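Local structure of putative transcriptional regulator (Streptomyces coelicolor, 2HXI) at residues Arg53-Ser58 with Ser64-His69; Glu138-Ala143 with Ala156-Leu161; Ser147-Asp152 with Ala232-Ala237. The protein probably acts as a TetR-family transcription factor that binds cis-regulatory DNA. All blocks are in the same frame, centred on the assembly; numbering follows the deposited sequence.

Interaction 1 lies in the predicted DNA-binding head. Interactions 2 and 3 lie in the C-terminal helical domain. The centres of interactions 1 and 2 are about 35 Å apart, and the two do not touch. Those of interactions 2 and 3 are about 10 Å apart, and both touch the second subunit. Arg157 of interaction 2 packs on Leu149, Leu234 and Ala237 of interaction 3. All three contacts are apolar, with no hydrogen bond across any. Interactions 1 and 2 are wholly buried, the first through aliphatic side chains between two short helices, the second with a tyrosine ring between two long ones. Interaction 3 sets a loop leucine on a helix end and reaches the surface at Ala237.

Interaction 1: residues Arg53-Ser58 with Ser64-His69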
ATOM      1  N   ARG B  53      11.574 -25.905  -4.218  1.00 20.41           N
ATOM      2  CA  ARG B  53      11.581 -27.373  -4.064  1.00 19.47           C
ATOM      3  C   ARG B  53      10.213 -27.994  -4.336  1.00 18.40           C
ATOM      4  O   ARG B  53      10.127 -28.933  -5.137  1.00 17.93           O
ATOM      5  CB  ARG B  53      12.062 -27.728  -2.641  1.00 19.39           C
ATOM      6  CG  ARG B  53      12.170 -29.269  -2.421  1.00 19.37           C
ATOM      7  CD  ARG B  53      12.521 -29.559  -0.913  1.00 20.43           C
ATOM      8  NE  ARG B  53      11.650 -28.817   0.045  1.00 20.40           N
ATOM      9  CZ  ARG B  53      10.394 -29.124   0.412  1.00 24.03           C
ATOM     10  NH1 ARG B  53       9.767 -30.197  -0.020  1.00 27.39           N
ATOM     11  NH2 ARG B  53       9.730 -28.331   1.250  1.00 28.18           N
ATOM     12  N   LYS B  54       9.165 -27.456  -3.699  1.00 19.28           N
ATOM     13  CA  LYS B  54       7.777 -27.954  -3.904  1.00 21.03           C
ATOM     14  C   LYS B  54       7.305 -27.759  -5.337  1.00 19.18           C
ATOM     15  O   LYS B  54       6.716 -28.663  -5.958  1.00 18.45           O
ATOM     16  CB  LYS B  54       6.792 -27.325  -2.903  1.00 20.69           C
ATOM     17  CG  LYS B  54       5.296 -27.877  -3.121  1.00 23.03           C
ATOM     18  CD  LYS B  54       4.287 -27.235  -2.104  1.00 25.08           C
ATOM     19  CE  LYS B  54       2.905 -27.972  -2.073  1.00 29.17           C
ATOM     20  NZ  LYS B  54       1.761 -27.147  -1.444  1.00 33.08           N
ATOM     21  N   LEU B  55       7.626 -26.576  -5.907  1.00 16.84           N
ATOM     22  CA  LEU B  55       7.247 -26.315  -7.279  1.00 16.03           C
ATOM     23  C   LEU B  55       7.907 -27.351  -8.193  1.00 16.66           C
ATOM     24  O   LEU B  55       7.261 -27.950  -9.059  1.00 16.71           O
ATOM     25  CB  LEU B  55       7.696 -24.886  -7.706  1.00 16.55           C
ATOM     26  CG  LEU B  55       7.394 -24.549  -9.165  1.00 15.93           C
ATOM     27  CD1 LEU B  55       5.906 -24.610  -9.528  1.00 18.93           C
ATOM     28  CD2 LEU B  55       7.954 -23.082  -9.424  1.00 14.84           C
ATOM     29  N   ALA B  56       9.204 -27.622  -7.972  1.00 16.43           N
ATOM     30  CA  ALA B  56       9.922 -28.567  -8.856  1.00 18.25           C
ATOM     31  C   ALA B  56       9.310 -29.979  -8.797  1.00 19.15           C
ATOM     32  O   ALA B  56       9.160 -30.671  -9.813  1.00 20.52           O
ATOM     33  CB  ALA B  56      11.412 -28.616  -8.457  1.00 19.33           C
ATOM     34  N   ALA B  57       9.003 -30.365  -7.581  1.00 19.33           N
ATOM     35  CA  ALA B  57       8.444 -31.662  -7.267  1.00 22.97           C
ATOM     36  C   ALA B  57       7.082 -31.837  -7.928  1.00 23.44           C
ATOM     37  O   ALA B  57       6.796 -32.880  -8.450  1.00 22.78           O
ATOM     38  CB  ALA B  57       8.292 -31.783  -5.791  1.00 23.11           C
ATOM     39  N   SER B  58       6.281 -30.780  -7.956  1.00 23.91           N
ATOM     40  CA  SER B  58       4.979 -30.819  -8.623  1.00 22.98           C
ATOM     41  C   SER B  58       5.115 -30.995 -10.145  1.00 23.42           C
ATOM     42  O   SER B  58       4.186 -31.493 -10.827  1.00 24.63           O
ATOM     43  CB  SER B  58       4.238 -29.523  -8.239  1.00 24.74           C
ATOM     44  OG  SER B  58       4.577 -28.456  -9.117  1.00 23.71           O
ATOM     45  N   SER B  64      17.266 -27.563  -9.487  1.00 24.83           N
ATOM     46  CA  SER B  64      18.325 -27.067 -10.374  1.00 26.47           C
ATOM     47  C   SER B  64      17.796 -26.844 -11.816  1.00 26.62           C
ATOM     48  O   SER B  64      18.169 -25.890 -12.488  1.00 29.12           O
ATOM     49  CB  SER B  64      19.519 -28.017 -10.342  1.00 24.58           C
ATOM     50  OG  SER B  64      19.031 -29.279 -10.774  1.00 27.81           O
ATOM     51  N   SER B  65      16.874 -27.677 -12.280  1.00 27.09           N
ATOM     52  CA  SER B  65      16.301 -27.537 -13.627  1.00 26.73           C
ATOM     53  C   SER B  65      15.400 -26.340 -13.780  1.00 26.16           C
ATOM     54  O   SER B  65      15.297 -25.758 -14.864  1.00 25.82           O
ATOM     55  CB  SER B  65      15.502 -28.765 -13.985  1.00 27.23           C
ATOM     56  OG  SER B  65      16.379 -29.863 -14.122  1.00 32.40           O
ATOM     57  N   LEU B  66      14.713 -25.977 -12.697  1.00 25.23           N
ATOM     58  CA  LEU B  66      13.795 -24.860 -12.765  1.00 26.20           C
ATOM     59  C   LEU B  66      14.521 -23.580 -12.921  1.00 26.35           C
ATOM     60  O   LEU B  66      13.975 -22.673 -13.553  1.00 28.32           O
ATOM     61  CB  LEU B  66      12.962 -24.716 -11.492  1.00 24.90           C
ATOM     62  CG  LEU B  66      11.811 -25.700 -11.503  1.00 25.33           C
ATOM     63  CD1 LEU B  66      10.955 -25.240 -10.311  1.00 26.59           C
ATOM     64  CD2 LEU B  66      11.072 -25.738 -12.870  1.00 29.23           C
ATOM     65  N   TYR B  67      15.699 -23.489 -12.291  1.00 26.44           N
ATOM     66  CA  TYR B  67      16.471 -22.243 -12.330  1.00 28.29           C
ATOM     67  C   TYR B  67      17.135 -21.941 -13.641  1.00 28.45           C
ATOM     68  O   TYR B  67      17.772 -20.894 -13.794  1.00 27.94           O
ATOM     69  CB  TYR B  67      17.457 -22.201 -11.208  1.00 30.22           C
ATOM     70  CG  TYR B  67      16.753 -21.578 -10.043  1.00 31.97           C
ATOM     71  CD1 TYR B  67      15.984 -20.377 -10.223  1.00 34.83           C
ATOM     72  CD2 TYR B  67      16.797 -22.178  -8.792  1.00 28.99           C
ATOM     73  CE1 TYR B  67      15.312 -19.781  -9.135  1.00 34.14           C
ATOM     74  CE2 TYR B  67      16.145 -21.613  -7.702  1.00 30.32           C
ATOM     75  CZ  TYR B  67      15.396 -20.418  -7.859  1.00 35.80           C
ATOM     76  OH  TYR B  67      14.755 -19.853  -6.746  1.00 35.73           O
ATOM     77  N   ARG B  68      16.954 -22.839 -14.598  1.00 27.45           N
ATOM     78  CA  ARG B  68      17.294 -22.517 -15.987  1.00 28.45           C
ATOM     79  C   ARG B  68      16.306 -21.496 -16.521  1.00 30.42           C
ATOM     80  O   ARG B  68      16.567 -20.816 -17.518  1.00 31.33           O
ATOM     81  CB  ARG B  68      17.240 -23.772 -16.848  1.00 26.71           C
ATOM     82  CG  ARG B  68      18.407 -24.717 -16.612  1.00 26.81           C
ATOM     83  CD  ARG B  68      18.483 -25.685 -17.743  1.00 25.93           C
ATOM     84  NE  ARG B  68      18.875 -25.037 -19.009  1.00 26.25           N
ATOM     85  CZ  ARG B  68      18.966 -25.684 -20.152  1.00 23.62           C
ATOM     86  NH1 ARG B  68      18.698 -26.991 -20.157  1.00 23.67           N
ATOM     87  NH2 ARG B  68      19.327 -25.045 -21.273  1.00 20.38           N
ATOM     88  N   HIS B  69      15.164 -21.397 -15.861  1.00 31.39           N
ATOM     89  CA  HIS B  69      14.084 -20.531 -16.346  1.00 32.81           C
ATOM     90  C   HIS B  69      14.037 -19.131 -15.729  1.00 34.58           C
ATOM     91  O   HIS B  69      13.481 -18.195 -16.347  1.00 34.81           O
ATOM     92  CB  HIS B  69      12.759 -21.197 -16.112  1.00 32.29           C
ATOM     93  CG  HIS B  69      12.474 -22.293 -17.070  1.00 32.47           C
ATOM     94  ND1 HIS B  69      12.853 -23.596 -16.841  1.00 34.95           N
ATOM     95  CD2 HIS B  69      11.862 -22.280 -18.277  1.00 33.20           C
ATOM     96  CE1 HIS B  69      12.469 -24.344 -17.860  1.00 34.11           C
ATOM     97  NE2 HIS B  69      11.877 -23.567 -18.749  1.00 35.31           N
TER
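Leu66 meets Leu55 and Ala56 without any flat side chain between them. The one flat group with a close neighbour in the two segments is the His69 imidazole. It has the backbone O of Leu66 at its edge, in the ring plane. The His69 side chain also touches Thr31 and Ile34 of helix 31-43.

The contact itself rests on one methyl. Leu66 CD1 is 3.8 Å from Leu55 CD2, and the two leucine side chains cross obliquely. The same CD1 lies 3.9 Å from Ala56 CB. It also sits 3.8 Å from Ala56 N, so this methyl touches the helix backbone as well as side chains. All three residues are buried. Leu55 has CG anti to its backbone N (chi1 177°), which brings CD2 toward Leu66. It also packs on Ala38 of helix 31-43 and on Leu76 of helix 73-88.

These residues lie in the predicted helix-turn-helix motif. Helix 52-58 is its first helix and helix 63-66 its short second one, with their closest CA atoms, of Ala56 and Leu66, 6.6 Å apart. The contact joins the two helices of the motif, and Leu66 also touches Leu59 and Thr61 of the connecting turn.

A type I turn runs from Leu66 to His69, with His69 N bonded to Leu66 O at 2.9 Å. In the first helix Ser58 OG donates to Leu55 O over 2.7 Å. The donor is tilted 19° from the carbonyl plane. Ahead of Leu66, Asp62 OD1 is hydrogen-bonded to both Ser64 OG and Ser65 OG.

Interaction 2: residues Glu138-Ala143 with Ala156-Leu161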
ATOM      1  N   GLU B 138      -1.440  -1.618 -21.672  1.00 13.91           N
ATOM      2  CA  GLU B 138      -2.018  -1.169 -22.951  1.00 14.13           C
ATOM      3  C   GLU B 138      -3.419  -0.548 -22.658  1.00 15.58           C
ATOM      4  O   GLU B 138      -3.794   0.530 -23.165  1.00 16.20           O
ATOM      5  CB  GLU B 138      -2.110  -2.327 -23.959  1.00 15.14           C
ATOM      6  CG  GLU B 138      -2.714  -1.884 -25.301  1.00 13.19           C
ATOM      7  CD  GLU B 138      -1.854  -0.848 -26.038  1.00 14.25           C
ATOM      8  OE1 GLU B 138      -0.650  -0.637 -25.732  1.00 16.98           O
ATOM      9  OE2 GLU B 138      -2.420  -0.251 -26.958  1.00 17.25           O
ATOM     10  N   GLU B 139      -4.214  -1.239 -21.850  1.00 14.79           N
ATOM     11  CA  GLU B 139      -5.571  -0.717 -21.617  1.00 15.11           C
ATOM     12  C   GLU B 139      -5.541   0.580 -20.797  1.00 15.04           C
ATOM     13  O   GLU B 139      -6.325   1.521 -21.087  1.00 15.27           O
ATOM     14  CB  GLU B 139      -6.425  -1.810 -20.957  1.00 14.97           C
ATOM     15  CG  GLU B 139      -7.841  -1.281 -20.497  1.00 16.69           C
ATOM     16  CD  GLU B 139      -8.764  -0.804 -21.637  1.00 18.77           C
ATOM     17  OE1 GLU B 139      -8.389  -0.832 -22.840  1.00 19.40           O
ATOM     18  OE2 GLU B 139      -9.885  -0.331 -21.303  1.00 20.79           O
ATOM     19  N   VAL B 140      -4.724   0.640 -19.751  1.00 14.29           N
ATOM     20  CA  VAL B 140      -4.642   1.869 -18.963  1.00 13.04           C
ATOM     21  C   VAL B 140      -4.222   3.061 -19.851  1.00 13.91           C
ATOM     22  O   VAL B 140      -4.827   4.134 -19.868  1.00 12.53           O
ATOM     23  CB  VAL B 140      -3.718   1.676 -17.739  1.00 15.01           C
ATOM     24  CG1 VAL B 140      -3.599   2.993 -16.980  1.00 16.06           C
ATOM     25  CG2 VAL B 140      -4.285   0.570 -16.786  1.00 14.75           C
ATOM     26  N   LEU B 141      -3.207   2.821 -20.675  1.00 13.58           N
ATOM     27  CA  LEU B 141      -2.671   3.887 -21.506  1.00 14.10           C
ATOM     28  C   LEU B 141      -3.711   4.314 -22.584  1.00 14.62           C
ATOM     29  O   LEU B 141      -3.861   5.511 -22.867  1.00 15.35           O
ATOM     30  CB  LEU B 141      -1.358   3.405 -22.155  1.00 14.53           C
ATOM     31  CG  LEU B 141      -0.140   3.246 -21.216  1.00 13.49           C
ATOM     32  CD1 LEU B 141       1.076   2.462 -21.797  1.00 13.30           C
ATOM     33  CD2 LEU B 141       0.267   4.599 -20.619  1.00 16.87           C
ATOM     34  N   GLN B 142      -4.441   3.361 -23.181  1.00 13.08           N
ATOM     35  CA  GLN B 142      -5.468   3.695 -24.176  1.00 13.96           C
ATOM     36  C   GLN B 142      -6.567   4.509 -23.478  1.00 14.20           C
ATOM     37  O   GLN B 142      -7.053   5.504 -24.009  1.00 14.72           O
ATOM     38  CB  GLN B 142      -6.049   2.411 -24.814  1.00 13.59           C
ATOM     39  CG  GLN B 142      -5.094   1.738 -25.780  1.00 14.70           C
ATOM     40  CD  GLN B 142      -4.924   2.526 -27.104  1.00 22.18           C
ATOM     41  OE1 GLN B 142      -5.527   3.585 -27.309  1.00 22.78           O
ATOM     42  NE2 GLN B 142      -4.121   1.989 -28.003  1.00 19.50           N
ATOM     43  N   ALA B 143      -6.963   4.060 -22.294  1.00 13.41           N
ATOM     44  CA  ALA B 143      -7.958   4.832 -21.486  1.00 14.19           C
ATOM     45  C   ALA B 143      -7.517   6.272 -21.171  1.00 12.86           C
ATOM     46  O   ALA B 143      -8.304   7.208 -21.349  1.00 13.20           O
ATOM     47  CB  ALA B 143      -8.354   4.064 -20.210  1.00 14.17           C
ATOM     48  N   ALA B 156       3.554  10.020 -16.702  1.00 18.87           N
ATOM     49  CA  ALA B 156       3.532  10.406 -15.291  1.00 20.96           C
ATOM     50  C   ALA B 156       2.168  10.076 -14.652  1.00 20.06           C
ATOM     51  O   ALA B 156       2.109   9.582 -13.547  1.00 19.94           O
ATOM     52  CB  ALA B 156       3.843  11.864 -15.135  1.00 21.38           C
ATOM     53  N   ARG B 157       1.103  10.337 -15.390  1.00 20.34           N
ATOM     54  CA  ARG B 157      -0.288  10.045 -14.927  1.00 19.74           C
ATOM     55  C   ARG B 157      -0.481   8.531 -14.692  1.00 19.27           C
ATOM     56  O   ARG B 157      -1.008   8.085 -13.670  1.00 18.21           O
ATOM     57  CB  ARG B 157      -1.280  10.612 -15.961  1.00 19.54           C
ATOM     58  CG  ARG B 157      -1.075  12.137 -16.266  1.00 23.82           C
ATOM     59  CD  ARG B 157      -2.004  12.934 -15.472  1.00 28.48           C
ATOM     60  NE  ARG B 157      -2.035  14.361 -15.787  1.00 27.07           N
ATOM     61  CZ  ARG B 157      -2.462  15.256 -14.896  1.00 29.24           C
ATOM     62  NH1 ARG B 157      -2.903  14.822 -13.732  1.00 24.50           N
ATOM     63  NH2 ARG B 157      -2.482  16.568 -15.173  1.00 27.89           N
ATOM     64  N   TYR B 158      -0.042   7.749 -15.683  1.00 16.51           N
ATOM     65  CA  TYR B 158       0.047   6.324 -15.552  1.00 17.00           C
ATOM     66  C   TYR B 158       0.772   5.880 -14.278  1.00 17.74           C
ATOM     67  O   TYR B 158       0.232   5.097 -13.502  1.00 18.47           O
ATOM     68  CB  TYR B 158       0.695   5.671 -16.816  1.00 17.57           C
ATOM     69  CG  TYR B 158       0.987   4.224 -16.564  1.00 19.11           C
ATOM     70  CD1 TYR B 158       0.040   3.232 -16.863  1.00 17.87           C
ATOM     71  CD2 TYR B 158       2.195   3.836 -15.967  1.00 16.93           C
ATOM     72  CE1 TYR B 158       0.293   1.926 -16.548  1.00 20.19           C
ATOM     73  CE2 TYR B 158       2.443   2.549 -15.692  1.00 18.01           C
ATOM     74  CZ  TYR B 158       1.482   1.591 -15.956  1.00 21.56           C
ATOM     75  OH  TYR B 158       1.730   0.275 -15.591  1.00 23.69           O
ATOM     76  N   HIS B 159       1.979   6.402 -14.082  1.00 17.72           N
ATOM     77  CA  HIS B 159       2.822   6.005 -12.951  1.00 18.47           C
ATOM     78  C   HIS B 159       2.067   6.197 -11.593  1.00 17.88           C
ATOM     79  O   HIS B 159       2.046   5.303 -10.759  1.00 17.94           O
ATOM     80  CB  HIS B 159       4.047   6.881 -12.960  1.00 20.26           C
ATOM     81  CG  HIS B 159       5.103   6.429 -12.010  1.00 23.49           C
ATOM     82  ND1 HIS B 159       5.570   5.131 -11.970  1.00 30.04           N
ATOM     83  CD2 HIS B 159       5.757   7.094 -11.027  1.00 26.25           C
ATOM     84  CE1 HIS B 159       6.476   5.015 -11.008  1.00 25.44           C
ATOM     85  NE2 HIS B 159       6.607   6.184 -10.423  1.00 24.19           N
ATOM     86  N   ARG B 160       1.485   7.366 -11.393  1.00 17.45           N
ATOM     87  CA  ARG B 160       0.748   7.668 -10.163  1.00 17.15           C
ATOM     88  C   ARG B 160      -0.504   6.776  -9.984  1.00 17.69           C
ATOM     89  O   ARG B 160      -0.832   6.316  -8.853  1.00 16.40           O
ATOM     90  CB  ARG B 160       0.369   9.146 -10.145  1.00 19.70           C
ATOM     91  CG  ARG B 160       1.626   9.993  -9.798  1.00 22.54           C
ATOM     92  CD  ARG B 160       1.175  11.393  -9.384  1.00 34.67           C
ATOM     93  NE  ARG B 160       0.612  12.127 -10.505  1.00 40.01           N
ATOM     94  CZ  ARG B 160       1.287  12.923 -11.336  1.00 43.44           C
ATOM     95  NH1 ARG B 160       2.594  13.159 -11.181  1.00 45.24           N
ATOM     96  NH2 ARG B 160       0.639  13.493 -12.336  1.00 42.19           N
ATOM     97  N   LEU B 161      -1.180   6.536 -11.102  1.00 15.72           N
ATOM     98  CA  LEU B 161      -2.407   5.754 -11.046  1.00 15.40           C
ATOM     99  C   LEU B 161      -2.074   4.326 -10.616  1.00 15.94           C
ATOM    100  O   LEU B 161      -2.740   3.748  -9.780  1.00 17.39           O
ATOM    101  CB  LEU B 161      -3.052   5.796 -12.426  1.00 13.45           C
ATOM    102  CG  LEU B 161      -4.308   4.925 -12.464  1.00 16.69           C
ATOM    103  CD1 LEU B 161      -5.392   5.190 -11.404  1.00 15.62           C
ATOM    104  CD2 LEU B 161      -4.961   4.945 -13.880  1.00 15.54           C
TER
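Tyr158 and Val140 bury the most surface here, followed by Leu141. They join helix 131-146 to helix 154-173 in the all-helical C-terminal domain of the TetR family. The two short segments run closer to antiparallel than to parallel, at 125°, with axes 10.5 Å apart.

Val140 CG1 comes to the edge of the Tyr158 ring, near its plane, and lies 3.6 Å from CD1. The two side chains cross at about a right angle. With chi1 at 170° the Tyr158 ring extends away from its own backbone N, across to the other helix. Leu141 CD2 reaches the root of the ring, 4.0 Å from Tyr158 CB. The Tyr158 side chain also packs on Met136, Met137 and Leu144 of helix 131-146. With an alanine here in place of Tyr158, Val140 CG1 would lose its ring partner and a gap is likely to open between the helices.

The second subunit lies close by. Leu205 of that subunit packs on Leu141, and its backbone N is hydrogen-bonded to Glu138 OE1. Val140 also touches Leu102 of helix 98-113. Val140 CG1 has a second neighbour across the helix pair, Leu161 CD2, at 3.9 Å.

Interaction 3: residues Ser147-Asp152 with Ala232-Ala237; sequences SGLPDD and AHLEAA
Leu149 packs with one methyl on the last turn of helix 219-237 and with the other beside Leu234. Leu149 CD2 lies 3.9 Å from Ala237 C and 4.0 Å from Leu234 O. The nearest neighbours of this methyl are backbone atoms. The Ala237 methyl is next, with CB 4.1 Å from Leu149 CD2. The second methyl, CD1, approaches Leu234 CD2 more loosely, at 4.3 Å. No hydrogen bond crosses between the segments. Leu149 has CG beside its backbone N (chi1 -72°), and this arm carries both methyls over to the helix.

Other residues close in around this patch. Arg157 of helix 154-173 touches Leu149, Leu234 and Ala237. Leu144 of helix 131-146 packs on both leucines, and Trp98 of helix 98-113 packs on Leu234.

The contact belongs to the C-terminal domain of a TetR-family protein. It joins the loop between helices 131-146 and 154-173 to the end of helix 219-237, 80 residues further along the chain at the closest ends. The second subunit is near as well: its Phe208 packs on Asp151, and its Ala229 on His233.

The loop is shaped by its own bonds. Leu149 N donates to Ser147 OG over 3.1 Å, nearly straight at 165°. This is an ST turn, and it holds the backbone of Leu149 where its side chain meets the helix. Ser147 OG is also hydrogen-bonded to Leu144 O. Gly148 is the first residue to leave the helical path, with phi at 88°. A CB at this position would press on the carbonyl O of Ser147. Further out, Asp151 OD2 forms a salt bridge with Arg145 NH2, tying the loop back to the helix it follows. At the other segment, Glu235 OE1 pairs with Lys99 NZ.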
ATOM      1  N   SER B 147      -9.205   9.917 -22.521  1.00 16.26           N
ATOM      2  CA  SER B 147      -9.606  11.038 -21.645  1.00 17.41           C
ATOM      3  C   SER B 147      -9.322  12.386 -22.298  1.00 17.42           C
ATOM      4  O   SER B 147      -9.860  13.405 -21.862  1.00 18.58           O
ATOM      5  CB  SER B 147      -8.870  10.942 -20.298  1.00 17.67           C
ATOM      6  OG  SER B 147      -7.521  11.420 -20.372  1.00 15.38           O
ATOM      7  N   GLY B 148      -8.418  12.415 -23.277  1.00 18.31           N
ATOM      8  CA  GLY B 148      -7.869  13.724 -23.719  1.00 20.46           C
ATOM      9  C   GLY B 148      -6.644  14.314 -23.038  1.00 21.22           C
ATOM     10  O   GLY B 148      -6.149  15.358 -23.467  1.00 21.98           O
ATOM     11  N   LEU B 149      -6.179  13.697 -21.952  1.00 20.88           N
ATOM     12  CA  LEU B 149      -4.975  14.136 -21.262  1.00 21.41           C
ATOM     13  C   LEU B 149      -3.848  14.232 -22.299  1.00 22.58           C
ATOM     14  O   LEU B 149      -3.805  13.416 -23.247  1.00 23.46           O
ATOM     15  CB  LEU B 149      -4.632  13.156 -20.151  1.00 20.63           C
ATOM     16  CG  LEU B 149      -5.581  13.217 -18.942  1.00 21.00           C
ATOM     17  CD1 LEU B 149      -5.206  12.082 -18.064  1.00 17.24           C
ATOM     18  CD2 LEU B 149      -5.375  14.540 -18.234  1.00 23.38           C
ATOM     19  N   PRO B 150      -2.986  15.273 -22.201  1.00 22.73           N
ATOM     20  CA  PRO B 150      -1.922  15.314 -23.220  1.00 23.02           C
ATOM     21  C   PRO B 150      -0.952  14.130 -23.151  1.00 23.51           C
ATOM     22  O   PRO B 150      -0.561  13.761 -22.035  1.00 20.97           O
ATOM     23  CB  PRO B 150      -1.145  16.586 -22.882  1.00 22.55           C
ATOM     24  CG  PRO B 150      -1.805  17.246 -21.770  1.00 24.90           C
ATOM     25  CD  PRO B 150      -2.929  16.407 -21.258  1.00 23.86           C
ATOM     26  N   ASP B 151      -0.533  13.574 -24.310  1.00 24.16           N
ATOM     27  CA  ASP B 151       0.448  12.471 -24.369  1.00 25.34           C
ATOM     28  C   ASP B 151       1.671  12.679 -23.551  1.00 24.79           C
ATOM     29  O   ASP B 151       2.167  11.770 -22.866  1.00 24.41           O
ATOM     30  CB  ASP B 151       0.997  12.273 -25.778  1.00 26.12           C
ATOM     31  CG  ASP B 151       0.350  11.153 -26.502  1.00 25.29           C
ATOM     32  OD1 ASP B 151      -0.749  10.627 -26.107  1.00 21.86           O
ATOM     33  OD2 ASP B 151       0.936  10.808 -27.504  1.00 23.86           O
ATOM     34  N   ASP B 152       2.211  13.887 -23.634  1.00 25.22           N
ATOM     35  CA  ASP B 152       3.424  14.177 -22.907  1.00 26.46           C
ATOM     36  C   ASP B 152       3.242  13.850 -21.428  1.00 26.28           C
ATOM     37  O   ASP B 152       4.210  13.442 -20.798  1.00 26.41           O
ATOM     38  CB  ASP B 152       3.825  15.629 -23.037  1.00 28.50           C
ATOM     39  CG  ASP B 152       2.624  16.579 -22.979  1.00 33.89           C
ATOM     40  OD1 ASP B 152       1.917  16.729 -24.036  1.00 42.07           O
ATOM     41  OD2 ASP B 152       2.404  17.182 -21.895  1.00 38.36           O
ATOM     42  N   ALA B 232     -11.501  11.338 -10.584  1.00 15.99           N
ATOM     43  CA  ALA B 232     -12.156  12.661 -10.670  1.00 15.58           C
ATOM     44  C   ALA B 232     -11.066  13.705 -10.834  1.00 17.01           C
ATOM     45  O   ALA B 232     -11.276  14.682 -11.570  1.00 17.67           O
ATOM     46  CB  ALA B 232     -12.961  12.946  -9.372  1.00 16.91           C
ATOM     47  N   HIS B 233      -9.933  13.511 -10.174  1.00 16.11           N
ATOM     48  CA  HIS B 233      -8.769  14.434 -10.325  1.00 17.68           C
ATOM     49  C   HIS B 233      -8.253  14.419 -11.784  1.00 18.41           C
ATOM     50  O   HIS B 233      -7.971  15.482 -12.407  1.00 19.08           O
ATOM     51  CB  HIS B 233      -7.650  14.090  -9.290  1.00 19.61           C
ATOM     52  CG  HIS B 233      -6.222  14.184  -9.808  1.00 19.13           C
ATOM     53  ND1 HIS B 233      -5.470  15.343  -9.761  1.00 25.43           N
ATOM     54  CD2 HIS B 233      -5.397  13.211 -10.271  1.00 24.29           C
ATOM     55  CE1 HIS B 233      -4.256  15.083 -10.216  1.00 28.19           C
ATOM     56  NE2 HIS B 233      -4.196  13.806 -10.568  1.00 26.85           N
ATOM     57  N   LEU B 234      -8.164  13.210 -12.353  1.00 17.89           N
ATOM     58  CA  LEU B 234      -7.700  13.118 -13.750  1.00 17.31           C
ATOM     59  C   LEU B 234      -8.738  13.807 -14.624  1.00 17.30           C
ATOM     60  O   LEU B 234      -8.358  14.465 -15.570  1.00 17.91           O
ATOM     61  CB  LEU B 234      -7.494  11.681 -14.241  1.00 18.00           C
ATOM     62  CG  LEU B 234      -6.363  11.003 -13.456  1.00 18.83           C
ATOM     63  CD1 LEU B 234      -6.377   9.508 -13.820  1.00 19.88           C
ATOM     64  CD2 LEU B 234      -5.050  11.656 -13.781  1.00 20.16           C
ATOM     65  N   GLU B 235     -10.035  13.657 -14.298  1.00 16.52           N
ATOM     66  CA  GLU B 235     -11.050  14.186 -15.194  1.00 17.42           C
ATOM     67  C   GLU B 235     -10.957  15.712 -15.131  1.00 18.50           C
ATOM     68  O   GLU B 235     -11.090  16.410 -16.147  1.00 20.52           O
ATOM     69  CB  GLU B 235     -12.445  13.711 -14.786  1.00 18.16           C
ATOM     70  CG  GLU B 235     -13.521  14.311 -15.713  1.00 19.05           C
ATOM     71  CD  GLU B 235     -14.864  13.647 -15.626  1.00 27.43           C
ATOM     72  OE1 GLU B 235     -15.116  12.786 -14.777  1.00 30.40           O
ATOM     73  OE2 GLU B 235     -15.728  14.041 -16.404  1.00 30.10           O
ATOM     74  N   ALA B 236     -10.789  16.240 -13.935  1.00 18.62           N
ATOM     75  CA  ALA B 236     -10.625  17.694 -13.763  1.00 20.89           C
ATOM     76  C   ALA B 236      -9.413  18.242 -14.522  1.00 22.07           C
ATOM     77  O   ALA B 236      -9.473  19.381 -14.979  1.00 25.77           O
ATOM     78  CB  ALA B 236     -10.506  18.057 -12.274  1.00 20.38           C
ATOM     79  N   ALA B 237      -8.328  17.479 -14.616  1.00 21.23           N
ATOM     80  CA  ALA B 237      -7.121  17.852 -15.383  1.00 22.14           C
ATOM     81  C   ALA B 237      -7.312  17.712 -16.923  1.00 24.14           C
ATOM     82  O   ALA B 237      -6.599  18.363 -17.689  1.00 25.65           O
ATOM     83  CB  ALA B 237      -5.961  17.006 -14.952  1.00 22.98           C
TER